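Local coordinates for protein predicted acetyltransferase (Clostridium acetobutylicum, PDB 3MGD) that binds acetyl-CoA in a GNAT-family fold and probably transfers the acetyl group to an acceptor substrate that is not identified, at residues 54-59 / 103-108; 64-69 / 88-93; 84-89 / 122-127. All coordinates share one frame; numbering follows the deposited sequence.

Contact 1 (54-59 / 103-108). With ACO (acetyl coenzyme *a), chain C.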
loop_
_atom_site.group_PDB
_atom_site.type_symbol
_atom_site.label_atom_id
_atom_site.label_comp_id
_atom_site.label_asym_id
_atom_site.label_seq_id
_atom_site.Cartn_x
_atom_site.Cartn_y
_atom_site.Cartn_z
ATOM N N TRP A 54 6.301 17.206 4.936
ATOM C CA TRP A 54 6.402 18.649 4.872
ATOM C C TRP A 54 5.698 19.245 6.087
ATOM O O TRP A 54 4.692 18.708 6.570
ATOM C CB TRP A 54 5.763 19.177 3.588
ATOM C CG TRP A 54 6.679 19.160 2.401
ATOM C CD1 TRP A 54 6.835 18.152 1.486
ATOM C CD2 TRP A 54 7.563 20.212 2.001
ATOM N NE1 TRP A 54 7.770 18.521 0.535
ATOM C CE2 TRP A 54 8.223 19.786 0.832
ATOM C CE3 TRP A 54 7.849 21.483 2.515
ATOM C CZ2 TRP A 54 9.170 20.576 0.182
ATOM C CZ3 TRP A 54 8.784 22.268 1.869
ATOM C CH2 TRP A 54 9.436 21.814 0.715
ATOM N N ILE A 55 6.240 20.346 6.592
ATOM C CA ILE A 55 5.588 21.051 7.691
ATOM C C ILE A 55 5.425 22.536 7.375
ATOM O O ILE A 55 6.244 23.131 6.683
ATOM C CB ILE A 55 6.349 20.879 9.038
ATOM C CG1 ILE A 55 7.622 21.709 9.061
ATOM C CG2 ILE A 55 6.680 19.421 9.313
ATOM C CD1 ILE A 55 8.393 21.554 10.347
ATOM N N ALA A 56 4.341 23.115 7.868
ATOM C CA ALA A 56 4.106 24.547 7.749
ATOM C C ALA A 56 4.233 25.080 9.156
ATOM O O ALA A 56 3.599 24.551 10.076
ATOM C CB ALA A 56 2.720 24.816 7.209
ATOM N N GLU A 57 5.078 26.090 9.333
ATOM C CA GLU A 57 5.370 26.632 10.656
ATOM C C GLU A 57 5.093 28.126 10.696
ATOM O O GLU A 57 5.266 28.832 9.699
ATOM C CB GLU A 57 6.845 26.450 11.002
ATOM C CG GLU A 57 7.289 25.058 11.328
ATOM C CD GLU A 57 8.764 25.024 11.665
ATOM O OE1 GLU A 57 9.533 25.762 11.010
ATOM O OE2 GLU A 57 9.149 24.271 12.588
ATOM N N GLU A 58 4.676 28.598 11.862
ATOM C CA GLU A 58 4.607 30.028 12.116
ATOM C C GLU A 58 5.056 30.265 13.552
ATOM O O GLU A 58 4.671 29.525 14.455
ATOM C CB GLU A 58 3.187 30.539 11.879
ATOM C CG GLU A 58 3.060 32.050 11.965
ATOM C CD GLU A 58 1.802 32.565 11.300
ATOM O OE1 GLU A 58 0.747 31.903 11.419
ATOM O OE2 GLU A 58 1.870 33.632 10.657
ATOM N N ASN A 59 5.879 31.288 13.771
ATOM C CA ASN A 59 6.438 31.526 15.100
ATOM C C ASN A 59 7.018 30.227 15.649
ATOM O O ASN A 59 6.928 29.936 16.841
ATOM C CB ASN A 59 5.376 32.086 16.053
ATOM C CG ASN A 59 4.883 33.463 15.639
ATOM O OD1 ASN A 59 5.613 34.242 15.025
ATOM N ND2 ASN A 59 3.636 33.771 15.979
ATOM N N THR A 103 -4.521 21.698 0.641
ATOM C CA THR A 103 -4.500 21.645 -0.833
ATOM C C THR A 103 -3.131 22.021 -1.413
ATOM O O THR A 103 -2.624 21.359 -2.334
ATOM C CB THR A 103 -5.620 22.534 -1.450
ATOM O OG1 THR A 103 -6.900 22.026 -1.053
ATOM C CG2 THR A 103 -5.539 22.541 -2.972
ATOM N N GLY A 104 -2.520 23.068 -0.866
ATOM C CA GLY A 104 -1.178 23.458 -1.270
ATOM C C GLY A 104 -0.137 22.418 -0.864
ATOM O O GLY A 104 0.852 22.219 -1.562
HETATM N N MSE A 105 -0.345 21.760 0.274
HETATM C CA MSE A 105 0.532 20.652 0.672
HETATM C C MSE A 105 0.471 19.522 -0.353
HETATM O O MSE A 105 1.499 18.935 -0.698
HETATM C CB MSE A 105 0.138 20.098 2.044
HETATM C CG MSE A 105 0.521 20.963 3.222
HETATM SE SE MSE A 105 2.458 21.126 3.380
HETATM C CE MSE A 105 2.612 21.253 5.327
ATOM N N LEU A 106 -0.733 19.197 -0.821
ATOM C CA LEU A 106 -0.882 18.164 -1.851
ATOM C C LEU A 106 -0.016 18.494 -3.070
ATOM O O LEU A 106 0.593 17.603 -3.650
ATOM C CB LEU A 106 -2.351 17.983 -2.262
ATOM C CG LEU A 106 -3.275 17.324 -1.227
ATOM C CD1 LEU A 106 -4.746 17.495 -1.579
ATOM C CD2 LEU A 106 -2.924 15.854 -1.087
ATOM N N ASP A 107 0.048 19.773 -3.459
ATOM C CA ASP A 107 0.909 20.164 -4.585
ATOM C C ASP A 107 2.363 19.805 -4.297
ATOM O O ASP A 107 3.069 19.298 -5.176
ATOM C CB ASP A 107 0.819 21.663 -4.908
ATOM C CG ASP A 107 -0.542 22.079 -5.457
ATOM O OD1 ASP A 107 -1.243 21.248 -6.071
ATOM O OD2 ASP A 107 -0.902 23.263 -5.292
ATOM N N ARG A 108 2.822 20.081 -3.075
ATOM C CA ARG A 108 4.205 19.785 -2.716
ATOM C C ARG A 108 4.467 18.283 -2.714
ATOM O O ARG A 108 5.547 17.841 -3.098
ATOM C CB ARG A 108 4.571 20.371 -1.349
ATOM C CG ARG A 108 4.493 21.881 -1.281
ATOM C CD ARG A 108 4.985 22.371 0.076
ATOM N NE ARG A 108 4.934 23.831 0.195
ATOM C CZ ARG A 108 5.914 24.656 -0.181
ATOM N NH1 ARG A 108 7.041 24.184 -0.715
ATOM N NH2 ARG A 108 5.768 25.964 -0.027
HETATM N N1A ACO C . -11.280 28.958 -2.468
HETATM C C2A ACO C . -12.482 28.458 -1.958
HETATM N N3A ACO C . -12.470 27.442 -0.973
HETATM C C4A ACO C . -11.197 26.922 -0.500
HETATM C C5A ACO C . -9.965 27.434 -1.020
HETATM C C6A ACO C . -9.981 28.430 -1.988
HETATM N N6A ACO C . -8.731 28.944 -2.511
HETATM N N7A ACO C . -8.878 26.748 -0.376
HETATM C C8A ACO C . -9.425 25.839 0.519
HETATM N N9A ACO C . -10.874 25.924 0.433
HETATM C C1B ACO C . -11.780 25.204 1.312
HETATM C C2B ACO C . -12.106 23.940 0.499
HETATM O O2B ACO C . -12.680 24.007 -0.765
HETATM C C3B ACO C . -12.712 23.043 1.556
HETATM O O3B ACO C . -14.092 23.150 1.824
HETATM P P3B ACO C . -15.190 22.239 1.116
HETATM O O7A ACO C . -16.567 22.981 1.233
HETATM O O8A ACO C . -15.275 20.871 1.826
HETATM O O9A ACO C . -14.845 22.027 -0.343
HETATM C C4B ACO C . -11.736 23.323 2.751
HETATM O O4B ACO C . -11.470 24.769 2.645
HETATM C C5B ACO C . -10.555 22.441 3.102
HETATM O O5B ACO C . -9.505 22.582 2.178
HETATM P P1A ACO C . -8.050 22.968 2.661
HETATM O O1A ACO C . -7.998 24.366 3.296
HETATM O O2A ACO C . -7.118 22.826 1.462
HETATM O O3A ACO C . -7.683 21.868 3.730
HETATM P P2A ACO C . -7.301 22.173 5.246
HETATM O O4A ACO C . -8.496 22.765 6.066
HETATM O O5A ACO C . -6.050 23.003 5.333
HETATM O O6A ACO C . -6.883 20.787 5.868
HETATM C CBP ACO C . -7.438 18.556 6.653
HETATM C CCP ACO C . -7.674 19.657 5.628
HETATM C CDP ACO C . -8.132 17.275 6.220
HETATM C CEP ACO C . -5.963 18.362 6.773
HETATM C CAP ACO C . -8.045 19.021 8.018
HETATM O OAP ACO C . -9.421 19.189 7.952
HETATM C C9P ACO C . -7.602 18.220 9.218
HETATM O O9P ACO C . -6.498 18.367 9.744
HETATM N N8P ACO C . -8.557 17.266 9.741
HETATM C C7P ACO C . -8.199 16.390 10.856
HETATM C C6P ACO C . -7.132 15.426 10.486
HETATM C C5P ACO C . -7.448 14.733 9.179
HETATM O O5P ACO C . -8.576 14.291 8.961
HETATM N N4P ACO C . -6.412 14.662 8.206
HETATM C C3P ACO C . -6.521 13.821 7.040
HETATM C C2P ACO C . -6.267 12.349 7.244
HETATM S S1P ACO C . -6.264 11.394 5.747
HETATM C C ACO C . -4.773 11.458 4.973
HETATM O O ACO C . -3.858 12.093 5.474
HETATM C CH3 ACO C . -4.624 10.861 3.629
#
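One face of the Trp54 indole carries the side chain of Arg108, whose CD sits over the six-membered ring, 4.0 Å from its centroid and only 17° off the normal, as a CH-pi contact. In this GNAT fold the contact lays helix 101-115, the helix that follows the pyrophosphate-binding loop, across strand 51-58 of the central sheet. The two side chains cross at about a right angle. Extended from CG to NE, the arginine chain runs across the indole face. Its CZ is 4.7 Å from the same centroid, an off-centre cation-pi contact with the two planes 34° apart, and NH1 approaches the CZ3 and CH2 corner. Beyond the indole-arginine pair the packing is apolar. In the selenomethionine Met105 the bend at chi2 (-64°) puts SE 3.8 Å from Trp54 CB; CE goes on to the strand backbone, 3.5 Å from Trp54 O, with the CB of Ala56 beside it. No hydrogen bond runs directly between 54-59 and 103-108; the bond from Trp54 NE1, at the indole's rim, to Glu112 ties the ring to the same helix one turn on. Tyr4 of the neighbouring strand 3-6 gives Arg108 a second cation-pi partner. Toward the N-terminal end of the same helix lies the acetyl-CoA site. There Thr103 grips one pyrophosphate oxygen twice, its backbone N reaching ACO O2A at 2.9 Å and its OG1 donating to that same O2A at 2.6 Å.

Contact 2 (64-69 / 88-93). With ACO (acetyl coenzyme *a), chain C.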
loop_
_atom_site.group_PDB
_atom_site.type_symbol
_atom_site.label_atom_id
_atom_site.label_comp_id
_atom_site.label_asym_id
_atom_site.label_seq_id
_atom_site.Cartn_x
_atom_site.Cartn_y
_atom_site.Cartn_z
ATOM N N ALA A 64 0.691 22.965 10.175
ATOM C CA ALA A 64 0.192 21.856 9.364
ATOM C C ALA A 64 1.307 20.863 9.034
ATOM O O ALA A 64 2.489 21.204 9.045
ATOM C CB ALA A 64 -0.464 22.370 8.090
ATOM N N THR A 65 0.919 19.625 8.775
ATOM C CA THR A 65 1.851 18.632 8.267
ATOM C C THR A 65 1.203 17.934 7.074
ATOM O O THR A 65 -0.011 18.008 6.887
ATOM C CB THR A 65 2.153 17.547 9.313
ATOM O OG1 THR A 65 0.944 16.854 9.654
ATOM C CG2 THR A 65 2.763 18.157 10.577
ATOM N N ALA A 66 2.024 17.244 6.282
ATOM C CA ALA A 66 1.537 16.436 5.159
ATOM C C ALA A 66 2.692 15.554 4.723
ATOM O O ALA A 66 3.803 16.047 4.539
ATOM C CB ALA A 66 1.114 17.330 4.014
ATOM N N ALA A 67 2.459 14.255 4.577
ATOM C CA ALA A 67 3.572 13.368 4.190
ATOM C C ALA A 67 3.257 12.504 2.984
ATOM O O ALA A 67 2.091 12.280 2.638
ATOM C CB ALA A 67 4.013 12.486 5.357
ATOM N N ILE A 68 4.314 12.009 2.350
ATOM C CA ILE A 68 4.153 11.039 1.283
ATOM C C ILE A 68 5.171 9.949 1.551
ATOM O O ILE A 68 6.332 10.246 1.857
ATOM C CB ILE A 68 4.314 11.675 -0.128
ATOM C CG1 ILE A 68 4.008 10.657 -1.230
ATOM C CG2 ILE A 68 5.703 12.333 -0.301
ATOM C CD1 ILE A 68 3.721 11.288 -2.580
ATOM N N ALA A 69 4.705 8.703 1.505
ATOM C CA ALA A 69 5.554 7.516 1.645
ATOM C C ALA A 69 5.658 6.831 0.294
ATOM O O ALA A 69 4.679 6.766 -0.453
ATOM C CB ALA A 69 4.946 6.547 2.658
ATOM N N THR A 88 -0.216 10.686 3.521
ATOM C CA THR A 88 -0.559 10.373 4.901
ATOM C C THR A 88 -0.156 11.526 5.809
ATOM O O THR A 88 0.441 12.501 5.348
ATOM C CB THR A 88 0.168 9.051 5.322
ATOM O OG1 THR A 88 -0.361 8.567 6.560
ATOM C CG2 THR A 88 1.691 9.248 5.432
ATOM N N ASN A 89 -0.480 11.408 7.101
ATOM C CA ASN A 89 -0.046 12.372 8.091
ATOM C C ASN A 89 -0.434 13.792 7.731
ATOM O O ASN A 89 0.333 14.718 7.958
ATOM C CB ASN A 89 1.468 12.291 8.315
ATOM C CG ASN A 89 1.895 10.972 8.917
ATOM O OD1 ASN A 89 1.062 10.156 9.295
ATOM N ND2 ASN A 89 3.205 10.744 8.981
HETATM N N MSE A 90 -1.610 13.973 7.145
HETATM C CA MSE A 90 -2.054 15.322 6.864
HETATM C C MSE A 90 -2.889 15.882 8.011
HETATM O O MSE A 90 -3.853 15.278 8.475
HETATM C CB MSE A 90 -2.793 15.396 5.535
HETATM C CG MSE A 90 -1.852 15.049 4.362
HETATM SE SE MSE A 90 -2.683 15.469 2.680
HETATM C CE MSE A 90 -2.782 17.413 2.860
ATOM N N TYR A 91 -2.497 17.060 8.459
ATOM C CA TYR A 91 -3.170 17.701 9.579
ATOM C C TYR A 91 -2.994 19.196 9.411
ATOM O O TYR A 91 -1.907 19.667 9.079
ATOM C CB TYR A 91 -2.587 17.226 10.917
ATOM C CG TYR A 91 -3.307 17.852 12.101
ATOM C CD1 TYR A 91 -4.494 17.315 12.577
ATOM C CD2 TYR A 91 -2.814 18.990 12.711
ATOM C CE1 TYR A 91 -5.176 17.902 13.661
ATOM C CE2 TYR A 91 -3.482 19.584 13.779
ATOM C CZ TYR A 91 -4.656 19.039 14.251
ATOM O OH TYR A 91 -5.303 19.653 15.321
ATOM N N THR A 92 -4.087 19.931 9.563
ATOM C CA THR A 92 -4.016 21.376 9.641
ATOM C C THR A 92 -4.671 21.816 10.964
ATOM O O THR A 92 -5.754 21.334 11.313
ATOM C CB THR A 92 -4.767 22.063 8.475
ATOM O OG1 THR A 92 -4.151 21.728 7.227
ATOM C CG2 THR A 92 -4.742 23.604 8.668
ATOM N N GLU A 93 -4.007 22.717 11.688
ATOM C CA GLU A 93 -4.547 23.299 12.916
ATOM C C GLU A 93 -5.966 23.783 12.644
ATOM O O GLU A 93 -6.201 24.450 11.636
ATOM C CB GLU A 93 -3.664 24.480 13.351
ATOM C CG GLU A 93 -4.090 25.150 14.646
ATOM C CD GLU A 93 -3.900 24.252 15.857
ATOM O OE1 GLU A 93 -2.799 23.681 16.010
ATOM O OE2 GLU A 93 -4.849 24.124 16.655
HETATM N N1A ACO C . -11.280 28.958 -2.468
HETATM C C2A ACO C . -12.482 28.458 -1.958
HETATM N N3A ACO C . -12.470 27.442 -0.973
HETATM C C4A ACO C . -11.197 26.922 -0.500
HETATM C C5A ACO C . -9.965 27.434 -1.020
HETATM C C6A ACO C . -9.981 28.430 -1.988
HETATM N N6A ACO C . -8.731 28.944 -2.511
HETATM N N7A ACO C . -8.878 26.748 -0.376
HETATM C C8A ACO C . -9.425 25.839 0.519
HETATM N N9A ACO C . -10.874 25.924 0.433
HETATM C C1B ACO C . -11.780 25.204 1.312
HETATM C C2B ACO C . -12.106 23.940 0.499
HETATM O O2B ACO C . -12.680 24.007 -0.765
HETATM C C3B ACO C . -12.712 23.043 1.556
HETATM O O3B ACO C . -14.092 23.150 1.824
HETATM P P3B ACO C . -15.190 22.239 1.116
HETATM O O7A ACO C . -16.567 22.981 1.233
HETATM O O8A ACO C . -15.275 20.871 1.826
HETATM O O9A ACO C . -14.845 22.027 -0.343
HETATM C C4B ACO C . -11.736 23.323 2.751
HETATM O O4B ACO C . -11.470 24.769 2.645
HETATM C C5B ACO C . -10.555 22.441 3.102
HETATM O O5B ACO C . -9.505 22.582 2.178
HETATM P P1A ACO C . -8.050 22.968 2.661
HETATM O O1A ACO C . -7.998 24.366 3.296
HETATM O O2A ACO C . -7.118 22.826 1.462
HETATM O O3A ACO C . -7.683 21.868 3.730
HETATM P P2A ACO C . -7.301 22.173 5.246
HETATM O O4A ACO C . -8.496 22.765 6.066
HETATM O O5A ACO C . -6.050 23.003 5.333
HETATM O O6A ACO C . -6.883 20.787 5.868
HETATM C CBP ACO C . -7.438 18.556 6.653
HETATM C CCP ACO C . -7.674 19.657 5.628
HETATM C CDP ACO C . -8.132 17.275 6.220
HETATM C CEP ACO C . -5.963 18.362 6.773
HETATM C CAP ACO C . -8.045 19.021 8.018
HETATM O OAP ACO C . -9.421 19.189 7.952
HETATM C C9P ACO C . -7.602 18.220 9.218
HETATM O O9P ACO C . -6.498 18.367 9.744
HETATM N N8P ACO C . -8.557 17.266 9.741
HETATM C C7P ACO C . -8.199 16.390 10.856
HETATM C C6P ACO C . -7.132 15.426 10.486
HETATM C C5P ACO C . -7.448 14.733 9.179
HETATM O O5P ACO C . -8.576 14.291 8.961
HETATM N N4P ACO C . -6.412 14.662 8.206
HETATM C C3P ACO C . -6.521 13.821 7.040
HETATM C C2P ACO C . -6.267 12.349 7.244
HETATM S S1P ACO C . -6.264 11.394 5.747
HETATM C C ACO C . -4.773 11.458 4.973
HETATM O O ACO C . -3.858 12.093 5.474
HETATM C CH3 ACO C . -4.624 10.861 3.629
HETATM O O HOH W 1 -2.116 19.882 5.870
#
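Thr65 holds OG1 between its backbone N and carbonyl carbon (chi1 61°), and from there the hydroxyl donates across the strands to Asn89 O at 2.8 Å, tilted 33° from the carbonyl plane. The bond bridges a beta bulge in the antiparallel hairpin of strands 61-72 and 83-92: Thr65 with Tyr91 and Ala67 with Thr88 are hydrogen-bonded pairs, but the register slips by one between them. Asn89, at the slip, has left-handed backbone angles, and its carbonyl takes the threonine hydroxyl in place of a regular strand partner. This is the bulge that GNAT enzymes use to bind the thioester and pantetheine arm. Met90 N makes a weak bond to the acetyl oxygen, ACO O, at 3.4 Å, while Met90 O receives ACO N4P at 2.6 Å. Two residues on, Thr92 N donates to ACO O9P at 2.9 Å, nearly straight at 171°. The cofactor thus lies beside the strand almost as an added strand would. Ala66 CB packs on the CG of selenomethionine Met90 at 3.8 Å, next to Met105 of helix 101-115. A water closes the far end, donating to both Thr65 O and Thr92 OG1.

Contact 3 (84-89 / 122-127). With ACO (acetyl coenzyme *a), chain C.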
loop_
_atom_site.group_PDB
_atom_site.type_symbol
_atom_site.label_atom_id
_atom_site.label_comp_id
_atom_site.label_asym_id
_atom_site.label_seq_id
_atom_site.Cartn_x
_atom_site.Cartn_y
_atom_site.Cartn_z
ATOM N N LYS A 84 4.360 3.546 -5.922
ATOM C CA LYS A 84 3.303 4.515 -5.692
ATOM C C LYS A 84 3.700 5.431 -4.555
ATOM O O LYS A 84 4.485 5.049 -3.690
ATOM C CB LYS A 84 1.986 3.814 -5.332
ATOM C CG LYS A 84 1.279 3.140 -6.532
ATOM C CD LYS A 84 -0.080 2.571 -6.125
ATOM C CE LYS A 84 -0.884 2.088 -7.328
ATOM N NZ LYS A 84 -2.190 1.514 -6.901
ATOM N N GLY A 85 3.147 6.638 -4.555
ATOM C CA GLY A 85 3.320 7.532 -3.426
ATOM C C GLY A 85 2.077 7.358 -2.578
ATOM O O GLY A 85 0.967 7.350 -3.097
ATOM N N TYR A 86 2.264 7.199 -1.277
ATOM C CA TYR A 86 1.150 6.994 -0.359
ATOM C C TYR A 86 1.068 8.231 0.529
ATOM O O TYR A 86 1.979 8.506 1.310
ATOM C CB TYR A 86 1.397 5.747 0.503
ATOM C CG TYR A 86 0.344 5.522 1.571
ATOM C CD1 TYR A 86 -0.908 5.017 1.245
ATOM C CD2 TYR A 86 0.606 5.818 2.905
ATOM C CE1 TYR A 86 -1.879 4.813 2.225
ATOM C CE2 TYR A 86 -0.354 5.621 3.891
ATOM C CZ TYR A 86 -1.586 5.115 3.545
ATOM O OH TYR A 86 -2.533 4.924 4.525
ATOM N N ILE A 87 -0.013 8.986 0.399
ATOM C CA ILE A 87 -0.133 10.234 1.143
ATOM C C ILE A 87 -0.753 10.000 2.514
ATOM O O ILE A 87 -1.686 9.207 2.662
ATOM C CB ILE A 87 -0.897 11.296 0.310
ATOM C CG1 ILE A 87 0.022 11.749 -0.850
ATOM C CG2 ILE A 87 -1.399 12.440 1.197
ATOM C CD1 ILE A 87 -0.505 12.899 -1.673
ATOM N N THR A 88 -0.216 10.686 3.521
ATOM C CA THR A 88 -0.559 10.373 4.901
ATOM C C THR A 88 -0.156 11.526 5.809
ATOM O O THR A 88 0.441 12.501 5.348
ATOM C CB THR A 88 0.168 9.051 5.322
ATOM O OG1 THR A 88 -0.361 8.567 6.560
ATOM C CG2 THR A 88 1.691 9.248 5.432
ATOM N N ASN A 89 -0.480 11.408 7.101
ATOM C CA ASN A 89 -0.046 12.372 8.091
ATOM C C ASN A 89 -0.434 13.792 7.731
ATOM O O ASN A 89 0.333 14.718 7.958
ATOM C CB ASN A 89 1.468 12.291 8.315
ATOM C CG ASN A 89 1.895 10.972 8.917
ATOM O OD1 ASN A 89 1.062 10.156 9.295
ATOM N ND2 ASN A 89 3.205 10.744 8.981
ATOM N N CYS A 122 -1.775 7.318 -3.877
ATOM C CA CYS A 122 -2.965 6.773 -3.253
ATOM C C CYS A 122 -2.991 7.226 -1.817
ATOM O O CYS A 122 -1.994 7.731 -1.311
ATOM C CB CYS A 122 -2.973 5.244 -3.361
ATOM S SG CYS A 122 -1.548 4.428 -2.605
ATOM N N LEU A 123 -4.139 7.076 -1.173
ATOM C CA LEU A 123 -4.285 7.462 0.229
ATOM C C LEU A 123 -5.552 6.846 0.783
ATOM O O LEU A 123 -6.392 6.349 0.025
ATOM C CB LEU A 123 -4.342 8.987 0.368
ATOM C CG LEU A 123 -5.409 9.759 -0.420
ATOM C CD1 LEU A 123 -6.813 9.569 0.145
ATOM C CD2 LEU A 123 -5.066 11.233 -0.460
ATOM N N VAL A 124 -5.686 6.880 2.106
ATOM C CA VAL A 124 -6.931 6.524 2.765
ATOM C C VAL A 124 -7.587 7.797 3.302
ATOM O O VAL A 124 -7.020 8.507 4.133
ATOM C CB VAL A 124 -6.698 5.539 3.928
ATOM C CG1 VAL A 124 -8.001 5.284 4.676
ATOM C CG2 VAL A 124 -6.081 4.217 3.410
ATOM N N ALA A 125 -8.787 8.084 2.821
ATOM C CA ALA A 125 -9.424 9.355 3.111
ATOM C C ALA A 125 -10.159 9.328 4.448
ATOM O O ALA A 125 -10.949 8.428 4.715
ATOM C CB ALA A 125 -10.381 9.721 1.986
ATOM N N SER A 126 -9.876 10.316 5.286
ATOM C CA SER A 126 -10.627 10.525 6.513
ATOM C C SER A 126 -11.895 11.305 6.177
ATOM O O SER A 126 -12.076 11.726 5.029
ATOM C CB SER A 126 -9.788 11.332 7.489
ATOM O OG SER A 126 -9.559 12.613 6.955
ATOM N N LYS A 127 -12.760 11.517 7.168
ATOM C CA LYS A 127 -14.011 12.256 6.953
ATOM C C LYS A 127 -13.777 13.679 6.457
ATOM O O LYS A 127 -14.472 14.159 5.555
ATOM C CB LYS A 127 -14.852 12.303 8.234
ATOM C CG LYS A 127 -15.676 11.054 8.489
ATOM C CD LYS A 127 -16.575 11.221 9.709
ATOM C CE LYS A 127 -17.508 12.417 9.556
ATOM N NZ LYS A 127 -18.478 12.526 10.687
HETATM N N1A ACO C . -11.280 28.958 -2.468
HETATM C C2A ACO C . -12.482 28.458 -1.958
HETATM N N3A ACO C . -12.470 27.442 -0.973
HETATM C C4A ACO C . -11.197 26.922 -0.500
HETATM C C5A ACO C . -9.965 27.434 -1.020
HETATM C C6A ACO C . -9.981 28.430 -1.988
HETATM N N6A ACO C . -8.731 28.944 -2.511
HETATM N N7A ACO C . -8.878 26.748 -0.376
HETATM C C8A ACO C . -9.425 25.839 0.519
HETATM N N9A ACO C . -10.874 25.924 0.433
HETATM C C1B ACO C . -11.780 25.204 1.312
HETATM C C2B ACO C . -12.106 23.940 0.499
HETATM O O2B ACO C . -12.680 24.007 -0.765
HETATM C C3B ACO C . -12.712 23.043 1.556
HETATM O O3B ACO C . -14.092 23.150 1.824
HETATM P P3B ACO C . -15.190 22.239 1.116
HETATM O O7A ACO C . -16.567 22.981 1.233
HETATM O O8A ACO C . -15.275 20.871 1.826
HETATM O O9A ACO C . -14.845 22.027 -0.343
HETATM C C4B ACO C . -11.736 23.323 2.751
HETATM O O4B ACO C . -11.470 24.769 2.645
HETATM C C5B ACO C . -10.555 22.441 3.102
HETATM O O5B ACO C . -9.505 22.582 2.178
HETATM P P1A ACO C . -8.050 22.968 2.661
HETATM O O1A ACO C . -7.998 24.366 3.296
HETATM O O2A ACO C . -7.118 22.826 1.462
HETATM O O3A ACO C . -7.683 21.868 3.730
HETATM P P2A ACO C . -7.301 22.173 5.246
HETATM O O4A ACO C . -8.496 22.765 6.066
HETATM O O5A ACO C . -6.050 23.003 5.333
HETATM O O6A ACO C . -6.883 20.787 5.868
HETATM C CBP ACO C . -7.438 18.556 6.653
HETATM C CCP ACO C . -7.674 19.657 5.628
HETATM C CDP ACO C . -8.132 17.275 6.220
HETATM C CEP ACO C . -5.963 18.362 6.773
HETATM C CAP ACO C . -8.045 19.021 8.018
HETATM O OAP ACO C . -9.421 19.189 7.952
HETATM C C9P ACO C . -7.602 18.220 9.218
HETATM O O9P ACO C . -6.498 18.367 9.744
HETATM N N8P ACO C . -8.557 17.266 9.741
HETATM C C7P ACO C . -8.199 16.390 10.856
HETATM C C6P ACO C . -7.132 15.426 10.486
HETATM C C5P ACO C . -7.448 14.733 9.179
HETATM O O5P ACO C . -8.576 14.291 8.961
HETATM N N4P ACO C . -6.412 14.662 8.206
HETATM C C3P ACO C . -6.521 13.821 7.040
HETATM C C2P ACO C . -6.267 12.349 7.244
HETATM S S1P ACO C . -6.264 11.394 5.747
HETATM C C ACO C . -4.773 11.458 4.973
HETATM O O ACO C . -3.858 12.093 5.474
HETATM C CH3 ACO C . -4.624 10.861 3.629
HETATM O O HOH W 2 -3.715 7.616 3.810
#
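Ile87 and Leu123 meet flank to flank, CB to CB at 4.1 Å, at the apolar centre of a right-handed beta-alpha-beta crossover in which strand 83-92, helix 101-115 and strand 120-124 bring two parallel strands together. Leu123 also leans on the acetyl group: its CB is 3.8 Å from ACO CH3, so the residue that packs on the strand lines the pocket too. On the other face of the sheet, Tyr86 and Cys122 lie side by side. With Tyr86 CG anti to the backbone N (chi1 175°), the base of the ring is set on the carbonyl side of its CA; Cys122 SG meets the ring in its plane, at the edge beside CD1 (3.9 Å), a sulfur-aromatic contact. The tyrosine runs on to Val124, its OH touching CG2 as the two side chains cross obliquely. In the second subunit, Phe73 meets the Tyr86 ring edge-to-face, and a strand pairs antiparallel with residues 122-124, carrying the sheet across the interface. Between the backbones, Cys122 bonds through both its N and its O to the one neighbouring strand: its N donates to Gly85 O, and its O accepts from Ile87 N, each at 2.9 Å and nearly along the C=O axis. Past this pair the strands diverge, the V-shaped opening of the GNAT sheet into which the cofactor arm enters. A water spans the start of the split, donating to Ile87 O and accepting from Val124 N at 2.7 Å. On the thioester side, Val124 O approaches ACO S1P. Farther out, Ser126 precedes the turn into helix 129-136, and its OG caps Gly129 N. That same OG donates to the pantetheine carbonyl, with Ser126 OG 2.8 Å from ACO O5P.

From the N terminus, the first segment of the three contacts is on strand 51-58, and the next strand, 61-72, turns back along it; Trp54 and Ala56 are hydrogen-bonded to Ala66 and Ala64, which ties contact 1 directly to contact 2. Contact 2 closes the hairpin to strand 83-92 and lies wholly within the longer loop that contact 1 closes when helix 101-115 returns over the sheet. Contact 3 starts on strand 83-92, sharing Thr88 and Asn89 with contact 2, and ends on strand 120-124 beyond the helix, so its loop crosses that of contact 1. Leu106 on Ile87 joins these two. All three touch acetyl-CoA.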